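Side-chain contacts in 3-hydroxyisobutyrate dehydrogenase (Thermus thermophilus, PDB 2CVZ), which catalyses the NADP-dependent oxidation of 3-hydroxyisobutyrate in valine catabolism, probably holding NADPH on a Rossmann-type domain: residues C[211-214]-C[215-219]; C[225-228]-C[229-233]. One frame throughout, in Å; residues are numbered along the deposited sequence.

Contact 1. Residues C[211-214]-C[215-219]; sequences ENLI and PQRVL
Ile-214 and Leu-219 meet on the packed side of a kinked helical turn, where helix 208-212 gives way to helix 214-219 in the all-helical part of the dehydrogenase. The turn widens to a pi-type one: Ile-214 O accepts from both Val-218 N (2.9 Å) and Leu-219 N (3.2 Å). On this side Ile-214 is buried. Its CG2, anti to the backbone N, reaches Leu-219 CD1 at 3.7 Å, the two side chains crossing at a slant, and also rests on Val-218 CB. The Ile-Pro peptide bond itself sets Pro-215 CD 3.4 Å from Ile-214 CB. Leu-176, Ala-179 and Leu-183 of helix 160-188 and Leu-197 of helix 193-200 also pack on Ile-214.

The looser side is that of Gln-216, an exposed residue, and a bridging water. Gln-216 bends back at chi2 (76°) over the break between the helices and gives NE2 to Glu-211 O at 3.0 Å; the bond is nearly straight (165°), stays close to the amide plane and lands on a lone pair of the carbonyl. Arg-217 is held more firmly on this polar flank. It runs side by side with Leu-213, whose CD2 lies over one guanidinium face, offset toward its rim, and its NH1 makes a salt bridge to Asp-272, with Thr-226 as second partner. At the guanidinium edge, in plane, the water accepts from Arg-217 NE (2.9 Å) and donates to Asn-212 O (2.8 Å).

Contact 2. Residues C[225-228]-C[229-233]; sequences KTFA and LGLLV. With NDP (NADPH dihydro-nicotinamide-adenine-dinucleotide phosphate), chain G.
Phe-227 packs its ring on the first turn of helix 229-243, with Ala-228 as the N-cap residue, lining the NADPH pocket. Phe-227 CE1 lies 3.5 Å from Leu-231 CB, while CE2 meets Leu-232 CB at 3.8 Å. The leucines differ in approach: Leu-231 runs obliquely to the phenylalanine, Leu-232 at about a right angle to it. With CG anti to the backbone N (chi1 177°), Phe-227 swings its ring between this turn and the nicotinamide carboxamide, whose C7N is 3.4 Å from Phe-227 CD1. The same carboxamide donates through NDP N7N to Thr-226 O over 2.9 Å at 177°, a practically straight bond consistent with a fixed carboxamide rotation. Leu-231 also touches the cofactor, CD1 lying 3.7 Å from NDP O5D.

Backbone bonds position this first shell. Ala-228 O takes Leu-232 N at 3.2 Å and a weak second bond from Leu-231 N, so one carbonyl ties down the turn that carries both leucines. Ala-228 CB rests against Leu-231 CG. Farther out, His-273 stacks edge-to-face with the Phe-227 ring, and Asn-169 of helix 160-188 touches Phe-227 and Leu-232. The loop that presents the Thr-226 carbonyl is itself held by a carboxylate: Asp-272 OD1 accepts from both Thr-226 N and Phe-227 N.

How the contacts relate
The two contacts come in series along the chain, contact 1 closing at residue 219 before contact 2 opens at 225, with centres 16 Å apart. Helix 214-219 and helix 229-243 are consecutive, and both contacts lie in the helical C-terminal half, packing on the long helix 160-188. They join directly through Arg-217 NH1 and Thr-226 OG1, 2.9 Å apart in a probable hydrogen bond, with Asp-272 as a shared partner. Contact 1 is the more peripheral, its centre about 19 Å from that of the chain against about 9 Å for contact 2. Contact 2 touches the nicotinamide end of NADPH itself, while the Arg-217 side chain stays about 7 Å from the coenzyme.

Contact 1. Residues C[211-214]-C[215-219]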
ATOM      1  N   GLU C 211     -24.041  -1.266  -2.442  1.00 18.44           N
ATOM      2  CA  GLU C 211     -25.482  -1.190  -2.657  1.00 21.62           C
ATOM      3  C   GLU C 211     -25.996  -1.934  -3.883  1.00 21.19           C
ATOM      4  O   GLU C 211     -26.993  -2.653  -3.800  1.00 20.47           O
ATOM      5  CB  GLU C 211     -25.928   0.271  -2.787  1.00 23.23           C
ATOM      6  CG  GLU C 211     -25.579   1.177  -1.623  1.00 30.36           C
ATOM      7  CD  GLU C 211     -25.947   2.630  -1.893  1.00 34.94           C
ATOM      8  OE1 GLU C 211     -25.444   3.200  -2.888  1.00 36.47           O
ATOM      9  OE2 GLU C 211     -26.736   3.203  -1.111  1.00 37.76           O
ATOM     10  N   ASN C 212     -25.313  -1.774  -5.012  1.00 22.03           N
ATOM     11  CA  ASN C 212     -25.780  -2.363  -6.262  1.00 22.02           C
ATOM     12  C   ASN C 212     -24.923  -3.382  -7.000  1.00 22.48           C
ATOM     13  O   ASN C 212     -25.311  -3.828  -8.083  1.00 22.89           O
ATOM     14  CB  ASN C 212     -26.120  -1.229  -7.229  1.00 23.61           C
ATOM     15  CG  ASN C 212     -26.971  -0.152  -6.579  1.00 25.61           C
ATOM     16  OD1 ASN C 212     -28.042  -0.435  -6.046  1.00 26.31           O
ATOM     17  ND2 ASN C 212     -26.492   1.086  -6.613  1.00 26.19           N
ATOM     18  N   LEU C 213     -23.773  -3.752  -6.446  1.00 20.25           N
ATOM     19  CA  LEU C 213     -22.920  -4.722  -7.124  1.00 20.59           C
ATOM     20  C   LEU C 213     -22.668  -5.994  -6.330  1.00 19.26           C
ATOM     21  O   LEU C 213     -22.930  -7.095  -6.809  1.00 19.92           O
ATOM     22  CB  LEU C 213     -21.575  -4.086  -7.492  1.00 20.87           C
ATOM     23  CG  LEU C 213     -21.580  -2.967  -8.537  1.00 20.91           C
ATOM     24  CD1 LEU C 213     -20.158  -2.463  -8.757  1.00 21.51           C
ATOM     25  CD2 LEU C 213     -22.155  -3.488  -9.843  1.00 20.78           C
ATOM     26  N   ILE C 214     -22.161  -5.841  -5.110  1.00 18.44           N
ATOM     27  CA  ILE C 214     -21.841  -6.988  -4.275  1.00 17.85           C
ATOM     28  C   ILE C 214     -23.036  -7.860  -3.881  1.00 18.93           C
ATOM     29  O   ILE C 214     -22.984  -9.081  -4.007  1.00 18.08           O
ATOM     30  CB  ILE C 214     -21.076  -6.535  -3.011  1.00 18.49           C
ATOM     31  CG1 ILE C 214     -19.776  -5.833  -3.430  1.00 18.46           C
ATOM     32  CG2 ILE C 214     -20.761  -7.733  -2.129  1.00 19.48           C
ATOM     33  CD1 ILE C 214     -18.958  -5.274  -2.277  1.00 19.39           C
ATOM     34  N   PRO C 215     -24.127  -7.250  -3.396  1.00 19.67           N
ATOM     35  CA  PRO C 215     -25.275  -8.076  -3.011  1.00 20.90           C
ATOM     36  C   PRO C 215     -25.853  -8.866  -4.182  1.00 21.60           C
ATOM     37  O   PRO C 215     -26.170 -10.048  -4.049  1.00 23.45           O
ATOM     38  CB  PRO C 215     -26.278  -7.054  -2.475  1.00 20.54           C
ATOM     39  CG  PRO C 215     -25.415  -5.939  -1.981  1.00 20.14           C
ATOM     40  CD  PRO C 215     -24.365  -5.834  -3.063  1.00 19.57           C
ATOM     41  N   GLN C 216     -25.977  -8.204  -5.326  1.00 21.53           N
ATOM     42  CA  GLN C 216     -26.554  -8.809  -6.521  1.00 23.20           C
ATOM     43  C   GLN C 216     -25.656  -9.769  -7.303  1.00 22.89           C
ATOM     44  O   GLN C 216     -26.151 -10.708  -7.929  1.00 22.32           O
ATOM     45  CB  GLN C 216     -27.045  -7.711  -7.474  1.00 23.91           C
ATOM     46  CG  GLN C 216     -28.078  -6.757  -6.875  1.00 26.27           C
ATOM     47  CD  GLN C 216     -27.473  -5.740  -5.917  1.00 29.51           C
ATOM     48  OE1 GLN C 216     -26.257  -5.697  -5.719  1.00 30.01           O
ATOM     49  NE2 GLN C 216     -28.326  -4.908  -5.323  1.00 28.84           N
ATOM     50  N   ARG C 217     -24.344  -9.550  -7.266  1.00 21.66           N
ATOM     51  CA  ARG C 217     -23.432 -10.401  -8.025  1.00 21.25           C
ATOM     52  C   ARG C 217     -22.601 -11.391  -7.225  1.00 21.66           C
ATOM     53  O   ARG C 217     -22.361 -12.508  -7.684  1.00 22.15           O
ATOM     54  CB  ARG C 217     -22.484  -9.537  -8.853  1.00 20.89           C
ATOM     55  CG  ARG C 217     -23.194  -8.498  -9.671  1.00 22.07           C
ATOM     56  CD  ARG C 217     -22.269  -7.813 -10.647  1.00 23.72           C
ATOM     57  NE  ARG C 217     -23.002  -6.815 -11.413  1.00 24.55           N
ATOM     58  CZ  ARG C 217     -22.615  -6.333 -12.587  1.00 23.96           C
ATOM     59  NH1 ARG C 217     -21.486  -6.757 -13.146  1.00 24.36           N
ATOM     60  NH2 ARG C 217     -23.368  -5.436 -13.206  1.00 23.67           N
ATOM     61  N   VAL C 218     -22.160 -10.988  -6.040  1.00 20.02           N
ATOM     62  CA  VAL C 218     -21.318 -11.850  -5.221  1.00 20.32           C
ATOM     63  C   VAL C 218     -22.075 -12.787  -4.284  1.00 20.70           C
ATOM     64  O   VAL C 218     -21.879 -14.001  -4.322  1.00 20.38           O
ATOM     65  CB  VAL C 218     -20.331 -11.008  -4.387  1.00 20.46           C
ATOM     66  CG1 VAL C 218     -19.395 -11.922  -3.612  1.00 20.77           C
ATOM     67  CG2 VAL C 218     -19.547 -10.074  -5.301  1.00 19.81           C
ATOM     68  N   LEU C 219     -22.926 -12.226  -3.434  1.00 20.65           N
ATOM     69  CA  LEU C 219     -23.680 -13.041  -2.490  1.00 22.26           C
ATOM     70  C   LEU C 219     -24.511 -14.107  -3.200  1.00 23.08           C
ATOM     71  O   LEU C 219     -24.673 -15.218  -2.693  1.00 24.06           O
ATOM     72  CB  LEU C 219     -24.583 -12.148  -1.629  1.00 23.33           C
ATOM     73  CG  LEU C 219     -23.917 -11.444  -0.438  1.00 26.23           C
ATOM     74  CD1 LEU C 219     -22.676 -10.685  -0.883  1.00 27.39           C
ATOM     75  CD2 LEU C 219     -24.916 -10.502   0.204  1.00 28.00           C
TER
HETATM   76  O   HOH W   1     -25.322  -5.579 -10.235  1.00 29.68           O

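Contact 2. Residues C[225-228]-C[229-233]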
ATOM      1  N   LYS C 225     -21.638 -11.238 -16.381  1.00 23.52           N
ATOM      2  CA  LYS C 225     -20.612 -10.533 -17.141  1.00 24.44           C
ATOM      3  C   LYS C 225     -21.211  -9.293 -17.801  1.00 23.53           C
ATOM      4  O   LYS C 225     -22.016  -9.409 -18.722  1.00 24.12           O
ATOM      5  CB  LYS C 225     -20.030 -11.466 -18.210  1.00 25.10           C
ATOM      6  CG  LYS C 225     -19.068 -10.795 -19.174  1.00 26.13           C
ATOM      7  CD  LYS C 225     -17.853 -10.237 -18.450  1.00 27.32           C
ATOM      8  CE  LYS C 225     -16.887  -9.583 -19.426  1.00 28.10           C
ATOM      9  NZ  LYS C 225     -16.429 -10.529 -20.482  1.00 27.70           N
ATOM     10  N   THR C 226     -20.832  -8.110 -17.322  1.00 22.66           N
ATOM     11  CA  THR C 226     -21.350  -6.868 -17.895  1.00 21.45           C
ATOM     12  C   THR C 226     -20.253  -5.850 -18.204  1.00 20.28           C
ATOM     13  O   THR C 226     -20.410  -5.018 -19.092  1.00 20.97           O
ATOM     14  CB  THR C 226     -22.390  -6.186 -16.962  1.00 21.80           C
ATOM     15  OG1 THR C 226     -21.724  -5.615 -15.827  1.00 22.96           O
ATOM     16  CG2 THR C 226     -23.423  -7.200 -16.479  1.00 23.73           C
ATOM     17  N   PHE C 227     -19.143  -5.924 -17.476  1.00 20.90           N
ATOM     18  CA  PHE C 227     -18.023  -4.998 -17.671  1.00 18.82           C
ATOM     19  C   PHE C 227     -16.712  -5.744 -17.422  1.00 18.49           C
ATOM     20  O   PHE C 227     -16.384  -6.067 -16.284  1.00 19.15           O
ATOM     21  CB  PHE C 227     -18.167  -3.819 -16.703  1.00 20.89           C
ATOM     22  CG  PHE C 227     -17.040  -2.825 -16.763  1.00 20.40           C
ATOM     23  CD1 PHE C 227     -16.507  -2.418 -17.982  1.00 22.25           C
ATOM     24  CD2 PHE C 227     -16.538  -2.261 -15.595  1.00 23.74           C
ATOM     25  CE1 PHE C 227     -15.494  -1.461 -18.038  1.00 22.83           C
ATOM     26  CE2 PHE C 227     -15.525  -1.303 -15.640  1.00 22.69           C
ATOM     27  CZ  PHE C 227     -15.004  -0.905 -16.865  1.00 23.25           C
ATOM     28  N   ALA C 228     -15.970  -6.007 -18.493  1.00 17.79           N
ATOM     29  CA  ALA C 228     -14.712  -6.745 -18.414  1.00 18.27           C
ATOM     30  C   ALA C 228     -13.680  -6.191 -17.431  1.00 18.63           C
ATOM     31  O   ALA C 228     -13.415  -4.989 -17.394  1.00 17.46           O
ATOM     32  CB  ALA C 228     -14.090  -6.855 -19.809  1.00 17.64           C
ATOM     33  N   LEU C 229     -13.096  -7.092 -16.644  1.00 18.38           N
ATOM     34  CA  LEU C 229     -12.074  -6.734 -15.668  1.00 17.96           C
ATOM     35  C   LEU C 229     -10.910  -6.047 -16.385  1.00 19.03           C
ATOM     36  O   LEU C 229     -10.316  -5.101 -15.867  1.00 20.33           O
ATOM     37  CB  LEU C 229     -11.583  -7.999 -14.948  1.00 18.02           C
ATOM     38  CG  LEU C 229     -10.412  -7.892 -13.967  1.00 16.36           C
ATOM     39  CD1 LEU C 229     -10.726  -6.856 -12.896  1.00 16.87           C
ATOM     40  CD2 LEU C 229     -10.150  -9.262 -13.334  1.00 17.31           C
ATOM     41  N   GLY C 230     -10.596  -6.528 -17.583  1.00 19.04           N
ATOM     42  CA  GLY C 230      -9.512  -5.948 -18.357  1.00 19.34           C
ATOM     43  C   GLY C 230      -9.741  -4.478 -18.663  1.00 19.08           C
ATOM     44  O   GLY C 230      -8.803  -3.675 -18.669  1.00 17.97           O
ATOM     45  N   LEU C 231     -10.992  -4.118 -18.923  1.00 17.49           N
ATOM     46  CA  LEU C 231     -11.327  -2.733 -19.217  1.00 17.87           C
ATOM     47  C   LEU C 231     -11.203  -1.868 -17.962  1.00 17.00           C
ATOM     48  O   LEU C 231     -10.771  -0.715 -18.036  1.00 17.84           O
ATOM     49  CB  LEU C 231     -12.747  -2.642 -19.783  1.00 19.53           C
ATOM     50  CG  LEU C 231     -12.930  -3.233 -21.185  1.00 19.95           C
ATOM     51  CD1 LEU C 231     -14.404  -3.174 -21.583  1.00 20.85           C
ATOM     52  CD2 LEU C 231     -12.079  -2.457 -22.180  1.00 22.05           C
ATOM     53  N   LEU C 232     -11.576  -2.417 -16.811  1.00 16.51           N
ATOM     54  CA  LEU C 232     -11.474  -1.651 -15.573  1.00 17.05           C
ATOM     55  C   LEU C 232     -10.003  -1.378 -15.281  1.00 17.11           C
ATOM     56  O   LEU C 232      -9.648  -0.301 -14.816  1.00 15.70           O
ATOM     57  CB  LEU C 232     -12.108  -2.399 -14.397  1.00 16.78           C
ATOM     58  CG  LEU C 232     -12.005  -1.660 -13.052  1.00 17.15           C
ATOM     59  CD1 LEU C 232     -12.597  -0.255 -13.186  1.00 16.77           C
ATOM     60  CD2 LEU C 232     -12.735  -2.437 -11.968  1.00 18.56           C
ATOM     61  N   VAL C 233      -9.144  -2.354 -15.551  1.00 17.38           N
ATOM     62  CA  VAL C 233      -7.720  -2.149 -15.318  1.00 17.63           C
ATOM     63  C   VAL C 233      -7.239  -1.061 -16.279  1.00 17.71           C
ATOM     64  O   VAL C 233      -6.448  -0.195 -15.905  1.00 18.16           O
ATOM     65  CB  VAL C 233      -6.921  -3.452 -15.538  1.00 17.93           C
ATOM     66  CG1 VAL C 233      -5.424  -3.170 -15.464  1.00 19.66           C
ATOM     67  CG2 VAL C 233      -7.303  -4.472 -14.474  1.00 19.59           C
TER
HETATM   68  PA  NDP G1303     -17.287  -4.730 -25.359  1.00 22.75           P
HETATM   69  O1A NDP G1303     -18.550  -5.346 -25.053  1.00 21.81           O
HETATM   70  O2A NDP G1303     -15.965  -5.438 -25.223  1.00 23.93           O
HETATM   71  O5B NDP G1303     -17.439  -4.153 -26.884  1.00 22.87           O
HETATM   72  C5B NDP G1303     -16.325  -3.512 -27.517  1.00 23.18           C
HETATM   73  C4B NDP G1303     -16.872  -3.126 -28.884  1.00 24.39           C
HETATM   74  O4B NDP G1303     -15.761  -2.512 -29.592  1.00 24.01           O
HETATM   75  C3B NDP G1303     -17.405  -4.223 -29.748  1.00 24.49           C
HETATM   76  O3B NDP G1303     -18.532  -3.720 -30.511  1.00 24.41           O
HETATM   77  C2B NDP G1303     -16.293  -4.561 -30.664  1.00 24.72           C
HETATM   78  O2B NDP G1303     -16.595  -5.247 -31.881  1.00 25.08           O
HETATM   79  C1B NDP G1303     -15.635  -3.225 -30.813  1.00 24.08           C
HETATM   80  N9A NDP G1303     -14.204  -3.334 -31.208  1.00 24.46           N
HETATM   81  C8A NDP G1303     -13.131  -3.912 -30.490  1.00 25.81           C
HETATM   82  N7A NDP G1303     -12.003  -3.813 -31.168  1.00 25.49           N
HETATM   83  C5A NDP G1303     -12.310  -3.174 -32.338  1.00 26.48           C
HETATM   84  C6A NDP G1303     -11.561  -2.773 -33.468  1.00 27.60           C
HETATM   85  N6A NDP G1303     -10.251  -3.017 -33.527  1.00 28.13           N
HETATM   86  N1A NDP G1303     -12.187  -2.139 -34.491  1.00 28.35           N
HETATM   87  C2A NDP G1303     -13.516  -1.895 -34.427  1.00 28.39           C
HETATM   88  N3A NDP G1303     -14.313  -2.231 -33.407  1.00 26.33           N
HETATM   89  C4A NDP G1303     -13.643  -2.875 -32.380  1.00 25.66           C
HETATM   90  O3  NDP G1303     -17.136  -3.369 -24.586  1.00 22.62           O
HETATM   91  PN  NDP G1303     -18.011  -2.502 -23.569  1.00 20.78           P
HETATM   92  O1N NDP G1303     -18.223  -3.331 -22.378  1.00 21.88           O
HETATM   93  O2N NDP G1303     -19.173  -2.046 -24.403  1.00 20.81           O
HETATM   94  O5D NDP G1303     -17.049  -1.246 -23.356  1.00 20.45           O
HETATM   95  C5D NDP G1303     -16.744  -0.303 -24.435  1.00 20.64           C
HETATM   96  C4D NDP G1303     -16.239   1.010 -23.762  1.00 21.04           C
HETATM   97  O4D NDP G1303     -17.215   1.403 -22.801  1.00 19.95           O
HETATM   98  C3D NDP G1303     -14.951   0.790 -22.961  1.00 19.99           C
HETATM   99  O3D NDP G1303     -14.096   1.929 -23.131  1.00 18.80           O
HETATM  100  C2D NDP G1303     -15.420   0.580 -21.546  1.00 20.76           C
HETATM  101  O2D NDP G1303     -14.348   0.814 -20.648  1.00 20.96           O
HETATM  102  C1D NDP G1303     -16.587   1.653 -21.540  1.00 20.21           C
HETATM  103  N1N NDP G1303     -17.622   1.448 -20.480  1.00 20.05           N
HETATM  104  C2N NDP G1303     -18.066   0.122 -20.217  1.00 20.60           C
HETATM  105  C3N NDP G1303     -19.084  -0.023 -19.189  1.00 20.96           C
HETATM  106  C7N NDP G1303     -19.609  -1.353 -18.858  1.00 21.74           C
HETATM  107  O7N NDP G1303     -20.224  -1.601 -17.801  1.00 20.74           O
HETATM  108  N7N NDP G1303     -19.452  -2.376 -19.719  1.00 18.82           N
HETATM  109  C4N NDP G1303     -19.555   1.123 -18.534  1.00 20.99           C
HETATM  110  C5N NDP G1303     -19.109   2.384 -18.807  1.00 21.52           C
HETATM  111  C6N NDP G1303     -18.144   2.550 -19.780  1.00 21.04           C
HETATM  112  P2B NDP G1303     -16.864  -6.775 -31.977  1.00 25.79           P
HETATM  113  O1X NDP G1303     -16.498  -7.080 -33.374  1.00 24.99           O
HETATM  114  O2X NDP G1303     -18.299  -7.023 -31.668  1.00 26.53           O
HETATM  115  O3X NDP G1303     -15.965  -7.519 -30.991  1.00 24.28           O